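ATP:cob(I)alamin adenosyltransferase, putative (Burkholderia thailandensis, PDB 2ZHZ) probably transfers the adenosyl group of ATP to the cobalt of reduced cobalamin, yielding adenosylcobalamin, and works as a homotrimer. Local coordinates at residues B[94-99]-B[159-164]; B[108-113]-B[120-125]. All coordinates share one frame; numbering follows the deposited sequence.

Contact 1 of 2, residues B[94-99]-B[159-164]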
loop_
_atom_site.group_PDB
_atom_site.type_symbol
_atom_site.label_atom_id
_atom_site.label_comp_id
_atom_site.label_asym_id
_atom_site.label_seq_id
_atom_site.Cartn_x
_atom_site.Cartn_y
_atom_site.Cartn_z
ATOM N N GLY B 94 -19.939 15.618 7.279
ATOM C CA GLY B 94 -19.985 17.049 7.038
ATOM C C GLY B 94 -19.035 17.456 5.931
ATOM O O GLY B 94 -19.393 18.242 5.055
ATOM N N TRP B 95 -17.813 16.932 5.972
ATOM C CA TRP B 95 -16.837 17.244 4.941
ATOM C C TRP B 95 -17.344 16.734 3.599
ATOM O O TRP B 95 -17.144 17.371 2.567
ATOM C CB TRP B 95 -15.479 16.613 5.267
ATOM C CG TRP B 95 -14.710 17.349 6.323
ATOM C CD1 TRP B 95 -14.624 18.704 6.480
ATOM C CD2 TRP B 95 -13.855 16.776 7.321
ATOM N NE1 TRP B 95 -13.768 19.010 7.509
ATOM C CE2 TRP B 95 -13.280 17.846 8.043
ATOM C CE3 TRP B 95 -13.515 15.464 7.672
ATOM C CZ2 TRP B 95 -12.384 17.645 9.100
ATOM C CZ3 TRP B 95 -12.623 15.262 8.722
ATOM C CH2 TRP B 95 -12.067 16.350 9.423
ATOM N N LEU B 96 -18.004 15.581 3.617
ATOM C CA LEU B 96 -18.555 15.008 2.397
ATOM C C LEU B 96 -19.578 15.961 1.787
ATOM O O LEU B 96 -19.522 16.260 0.596
ATOM C CB LEU B 96 -19.223 13.661 2.686
ATOM C CG LEU B 96 -18.299 12.441 2.695
ATOM C CD1 LEU B 96 -19.020 11.244 3.287
ATOM C CD2 LEU B 96 -17.847 12.143 1.267
ATOM N N ALA B 97 -20.514 16.432 2.608
ATOM C CA ALA B 97 -21.540 17.351 2.124
ATOM C C ALA B 97 -20.890 18.653 1.669
ATOM O O ALA B 97 -21.249 19.212 0.630
ATOM C CB ALA B 97 -22.566 17.626 3.230
ATOM N N HIS B 98 -19.923 19.124 2.447
ATOM C CA HIS B 98 -19.215 20.360 2.140
ATOM C C HIS B 98 -18.560 20.342 0.758
ATOM O O HIS B 98 -18.776 21.240 -0.055
ATOM C CB HIS B 98 -18.143 20.628 3.201
ATOM C CG HIS B 98 -17.288 21.820 2.907
ATOM N ND1 HIS B 98 -17.699 23.112 3.159
ATOM C CD2 HIS B 98 -16.060 21.920 2.345
ATOM C CE1 HIS B 98 -16.762 23.956 2.764
ATOM N NE2 HIS B 98 -15.757 23.258 2.266
ATOM N N TYR B 99 -17.755 19.319 0.489
ATOM C CA TYR B 99 -17.063 19.234 -0.791
ATOM C C TYR B 99 -17.932 18.800 -1.971
ATOM O O TYR B 99 -17.781 19.320 -3.079
ATOM C CB TYR B 99 -15.830 18.335 -0.642
ATOM C CG TYR B 99 -14.767 18.976 0.224
ATOM C CD1 TYR B 99 -14.043 20.077 -0.234
ATOM C CD2 TYR B 99 -14.535 18.533 1.528
ATOM C CE1 TYR B 99 -13.112 20.723 0.581
ATOM C CE2 TYR B 99 -13.607 19.179 2.357
ATOM C CZ TYR B 99 -12.903 20.273 1.874
ATOM O OH TYR B 99 -11.998 20.930 2.683
ATOM N N LEU B 159 -12.261 10.504 0.458
ATOM C CA LEU B 159 -10.999 10.533 -0.270
ATOM C C LEU B 159 -11.277 10.613 -1.774
ATOM O O LEU B 159 -10.547 11.273 -2.520
ATOM C CB LEU B 159 -10.159 9.301 0.091
ATOM C CG LEU B 159 -9.539 9.425 1.492
ATOM C CD1 LEU B 159 -8.962 8.094 1.945
ATOM C CD2 LEU B 159 -8.458 10.514 1.469
ATOM N N PHE B 160 -12.342 9.949 -2.215
ATOM C CA PHE B 160 -12.738 9.988 -3.619
ATOM C C PHE B 160 -13.135 11.433 -3.940
ATOM O O PHE B 160 -12.714 12.006 -4.943
ATOM C CB PHE B 160 -13.941 9.074 -3.849
ATOM C CG PHE B 160 -14.479 9.108 -5.254
ATOM C CD1 PHE B 160 -13.898 8.341 -6.259
ATOM C CD2 PHE B 160 -15.583 9.899 -5.568
ATOM C CE1 PHE B 160 -14.410 8.355 -7.562
ATOM C CE2 PHE B 160 -16.105 9.924 -6.861
ATOM C CZ PHE B 160 -15.517 9.148 -7.862
ATOM N N VAL B 161 -13.948 12.016 -3.067
ATOM C CA VAL B 161 -14.414 13.387 -3.250
ATOM C C VAL B 161 -13.266 14.386 -3.233
ATOM O O VAL B 161 -13.225 15.305 -4.048
ATOM C CB VAL B 161 -15.444 13.762 -2.166
ATOM C CG1 VAL B 161 -15.862 15.226 -2.314
ATOM C CG2 VAL B 161 -16.657 12.860 -2.292
ATOM N N LEU B 162 -12.320 14.201 -2.315
ATOM C CA LEU B 162 -11.186 15.106 -2.231
ATOM C C LEU B 162 -10.300 14.991 -3.460
ATOM O O LEU B 162 -9.653 15.961 -3.853
ATOM C CB LEU B 162 -10.376 14.843 -0.959
ATOM C CG LEU B 162 -11.055 15.226 0.359
ATOM C CD1 LEU B 162 -10.101 14.947 1.505
ATOM C CD2 LEU B 162 -11.449 16.710 0.348
ATOM N N ALA B 163 -10.263 13.811 -4.073
ATOM C CA ALA B 163 -9.462 13.637 -5.282
ATOM C C ALA B 163 -10.039 14.551 -6.373
ATOM O O ALA B 163 -9.296 15.202 -7.105
ATOM C CB ALA B 163 -9.491 12.175 -5.740
ATOM N N ARG B 164 -11.367 14.603 -6.471
ATOM C CA ARG B 164 -12.019 15.459 -7.463
ATOM C C ARG B 164 -11.735 16.921 -7.129
ATOM O O ARG B 164 -11.476 17.732 -8.018
ATOM C CB ARG B 164 -13.533 15.222 -7.482
ATOM C CG ARG B 164 -13.961 13.823 -7.914
ATOM C CD ARG B 164 -15.474 13.743 -8.066
ATOM N NE ARG B 164 -15.948 14.651 -9.112
ATOM C CZ ARG B 164 -17.179 15.154 -9.179
ATOM N NH1 ARG B 164 -18.082 14.846 -8.260
ATOM N NH2 ARG B 164 -17.502 15.980 -10.165
#
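Y99 of helix 86-101 lies between two neighbours, and the one across the contact is L162 of helix 147-169. The CD2 methyl of L162 sits over the centre of the phenol ring, 3.8 Å from the Y99 centroid and 13° off the ring normal, a clear CH-pi contact; H98 CD2, from the same helix as the tyrosine, occupies the opposite face. Beside this, V161 spreads its two methyls over two partners one helical turn apart. With CG1 anti to the backbone N (chi1 177°), V161 CG1 presses against Y99 CB at 3.5 Å, while V161 CG2 meets the tip of L96 at CD2, 3.8 Å away.

The helix axes run in roughly the same direction here, at 29°, and approach to 9.9 Å, a spacing bridged by side chains, with Y99 and V161 closest at the backbone. Further out, the ring is held at its far end by a hydrogen bond from Y99 OH to D57 of helix 56-77, and L162 also packs on L62 of that helix. L96 touches D157, a magnesium-binding residue with no metal in this chain, and R11 of the second subunit, which binds ATP. No hydrogen bond joins the two segments: the helices of this bundle meet here through buried methyls and one aromatic face, and the polar end of Y99 is satisfied by a third helix.

Contact 2 of 2, residues B[108-113]-B[120-125]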
loop_
_atom_site.group_PDB
_atom_site.type_symbol
_atom_site.label_atom_id
_atom_site.label_comp_id
_atom_site.label_asym_id
_atom_site.label_seq_id
_atom_site.Cartn_x
_atom_site.Cartn_y
_atom_site.Cartn_z
ATOM N N GLU B 108 -19.904 10.518 -15.787
ATOM C CA GLU B 108 -19.358 9.243 -16.239
ATOM C C GLU B 108 -18.516 8.635 -15.129
ATOM O O GLU B 108 -18.200 9.304 -14.145
ATOM C CB GLU B 108 -18.459 9.453 -17.462
ATOM C CG GLU B 108 -18.785 10.682 -18.301
ATOM C CD GLU B 108 -20.177 10.640 -18.895
ATOM O OE1 GLU B 108 -21.159 10.682 -18.123
ATOM O OE2 GLU B 108 -20.288 10.566 -20.139
ATOM N N PHE B 109 -18.163 7.362 -15.281
ATOM C CA PHE B 109 -17.312 6.709 -14.297
ATOM C C PHE B 109 -15.955 7.359 -14.486
ATOM O O PHE B 109 -15.589 7.710 -15.606
ATOM C CB PHE B 109 -17.166 5.214 -14.582
ATOM C CG PHE B 109 -18.400 4.413 -14.323
ATOM C CD1 PHE B 109 -19.153 3.914 -15.379
ATOM C CD2 PHE B 109 -18.800 4.132 -13.023
ATOM C CE1 PHE B 109 -20.284 3.139 -15.144
ATOM C CE2 PHE B 109 -19.930 3.358 -12.774
ATOM C CZ PHE B 109 -20.674 2.860 -13.837
ATOM N N ILE B 110 -15.207 7.532 -13.408
ATOM C CA ILE B 110 -13.893 8.132 -13.547
ATOM C C ILE B 110 -12.806 7.136 -13.177
ATOM O O ILE B 110 -13.045 6.173 -12.446
ATOM C CB ILE B 110 -13.741 9.398 -12.679
ATOM C CG1 ILE B 110 -13.776 9.037 -11.198
ATOM C CG2 ILE B 110 -14.851 10.386 -13.005
ATOM C CD1 ILE B 110 -13.554 10.229 -10.293
ATOM N N LEU B 111 -11.616 7.370 -13.709
ATOM C CA LEU B 111 -10.467 6.518 -13.443
ATOM C C LEU B 111 -9.613 7.215 -12.392
ATOM O O LEU B 111 -9.572 8.446 -12.332
ATOM C CB LEU B 111 -9.656 6.315 -14.726
ATOM C CG LEU B 111 -10.402 5.663 -15.892
ATOM C CD1 LEU B 111 -9.500 5.591 -17.117
ATOM C CD2 LEU B 111 -10.865 4.277 -15.481
ATOM N N PRO B 112 -8.921 6.440 -11.545
ATOM C CA PRO B 112 -8.082 7.062 -10.516
ATOM C C PRO B 112 -6.845 7.734 -11.114
ATOM O O PRO B 112 -6.030 7.088 -11.769
ATOM C CB PRO B 112 -7.741 5.893 -9.594
ATOM C CG PRO B 112 -7.724 4.711 -10.541
ATOM C CD PRO B 112 -8.924 4.969 -11.423
ATOM N N GLY B 113 -6.714 9.037 -10.892
ATOM C CA GLY B 113 -5.572 9.756 -11.428
ATOM C C GLY B 113 -5.851 11.228 -11.646
ATOM O O GLY B 113 -6.852 11.753 -11.162
ATOM N N LEU B 120 -2.704 10.647 -5.672
ATOM C CA LEU B 120 -2.315 10.138 -4.365
ATOM C C LEU B 120 -3.555 9.937 -3.496
ATOM O O LEU B 120 -3.639 8.973 -2.736
ATOM C CB LEU B 120 -1.332 11.101 -3.689
ATOM C CG LEU B 120 0.077 11.112 -4.300
ATOM C CD1 LEU B 120 0.906 12.246 -3.697
ATOM C CD2 LEU B 120 0.747 9.758 -4.050
ATOM N N ALA B 121 -4.523 10.841 -3.621
ATOM C CA ALA B 121 -5.753 10.736 -2.850
ATOM C C ALA B 121 -6.467 9.433 -3.210
ATOM O O ALA B 121 -7.082 8.792 -2.352
ATOM C CB ALA B 121 -6.661 11.935 -3.135
ATOM N N HIS B 122 -6.383 9.041 -4.481
ATOM C CA HIS B 122 -7.018 7.801 -4.923
ATOM C C HIS B 122 -6.291 6.588 -4.351
ATOM O O HIS B 122 -6.913 5.565 -4.072
ATOM C CB HIS B 122 -7.065 7.735 -6.452
ATOM C CG HIS B 122 -8.244 8.441 -7.041
ATOM N ND1 HIS B 122 -9.535 7.979 -6.893
ATOM C CD2 HIS B 122 -8.338 9.597 -7.742
ATOM C CE1 HIS B 122 -10.372 8.821 -7.475
ATOM N NE2 HIS B 122 -9.670 9.811 -7.998
ATOM N N VAL B 123 -4.977 6.695 -4.184
ATOM C CA VAL B 123 -4.223 5.598 -3.586
ATOM C C VAL B 123 -4.688 5.504 -2.129
ATOM O O VAL B 123 -4.931 4.413 -1.616
ATOM C CB VAL B 123 -2.698 5.849 -3.638
ATOM C CG1 VAL B 123 -1.973 4.895 -2.683
ATOM C CG2 VAL B 123 -2.187 5.635 -5.071
ATOM N N CYS B 124 -4.823 6.652 -1.468
ATOM C CA CYS B 124 -5.285 6.668 -0.081
ATOM C C CYS B 124 -6.662 6.012 -0.004
ATOM O O CYS B 124 -6.936 5.223 0.901
ATOM C CB CYS B 124 -5.370 8.105 0.456
ATOM S SG CYS B 124 -3.769 8.904 0.701
ATOM N N ARG B 125 -7.521 6.342 -0.963
ATOM C CA ARG B 125 -8.869 5.790 -1.026
ATOM C C ARG B 125 -8.839 4.261 -1.074
ATOM O O ARG B 125 -9.542 3.597 -0.309
ATOM C CB ARG B 125 -9.601 6.341 -2.258
ATOM C CG ARG B 125 -10.975 5.729 -2.535
ATOM C CD ARG B 125 -11.550 6.284 -3.835
ATOM N NE ARG B 125 -10.702 5.948 -4.980
ATOM C CZ ARG B 125 -10.685 4.758 -5.571
ATOM N NH1 ARG B 125 -11.478 3.785 -5.133
ATOM N NH2 ARG B 125 -9.866 4.532 -6.590
#
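P112 and H122 bring the connection after the short strand 110-111 onto helix 116-141, part of the helix bundle that makes up this PduO-type adenosyltransferase. The main interaction is CH-pi: P112 CA stands over the centre of the H122 imidazole, 3.8 Å from its centroid and 13° off the normal. P112 CB covers the same face nearer the root of the ring, 3.6 Å from H122 CG.

Apolar and van der Waals contacts fill in around that CH-pi contact. The backbone of G113 passes close by, its N 3.6 Å from H122 CD2, and the end of I110 approaches the ring obliquely, its CD1 4.5 Å from H122 CE1. P112 CB also lies at the edge of the R125 guanidinium, near its plane, 3.9 Å from NH2.

Polar bonds fix the ring and tie the site to the rest of the trimer. R125 reaches back one turn, its chain bent at chi3 (62°), to place NE beside the histidine. Its NH1 makes a salt bridge with D40 of the second subunit, while P112 O accepts a hydrogen bond from Q66 of that subunit, so this contact lies at a subunit interface. R125 also lies next to R129, an ATP-binding residue. R125 NE donates to H122 ND1 over 3.0 Å, with an N-H...N angle of 150° and NE close to the imidazole plane, so ND1 serves as the acceptor.

Contact 2 is nested within the loop closed by contact 1: the chain runs through 94-99, 108-113 and 120-125 before reaching 159-164. Their centres are about 12 Å apart, and helix 147-169 joins them, one side meeting helix 86-101 and another meeting helix 116-141 and the strand segment. The two sites touch directly: A163 CB lies 3.3 Å from H122 NE2, and F160 CZ packs on I110 CD1. Both contacts are buried and reach the second subunit. Together they place bundle packing within about 8 Å of a bound ATP, measured from the side chains of L96 and R125, close to the trimer interface.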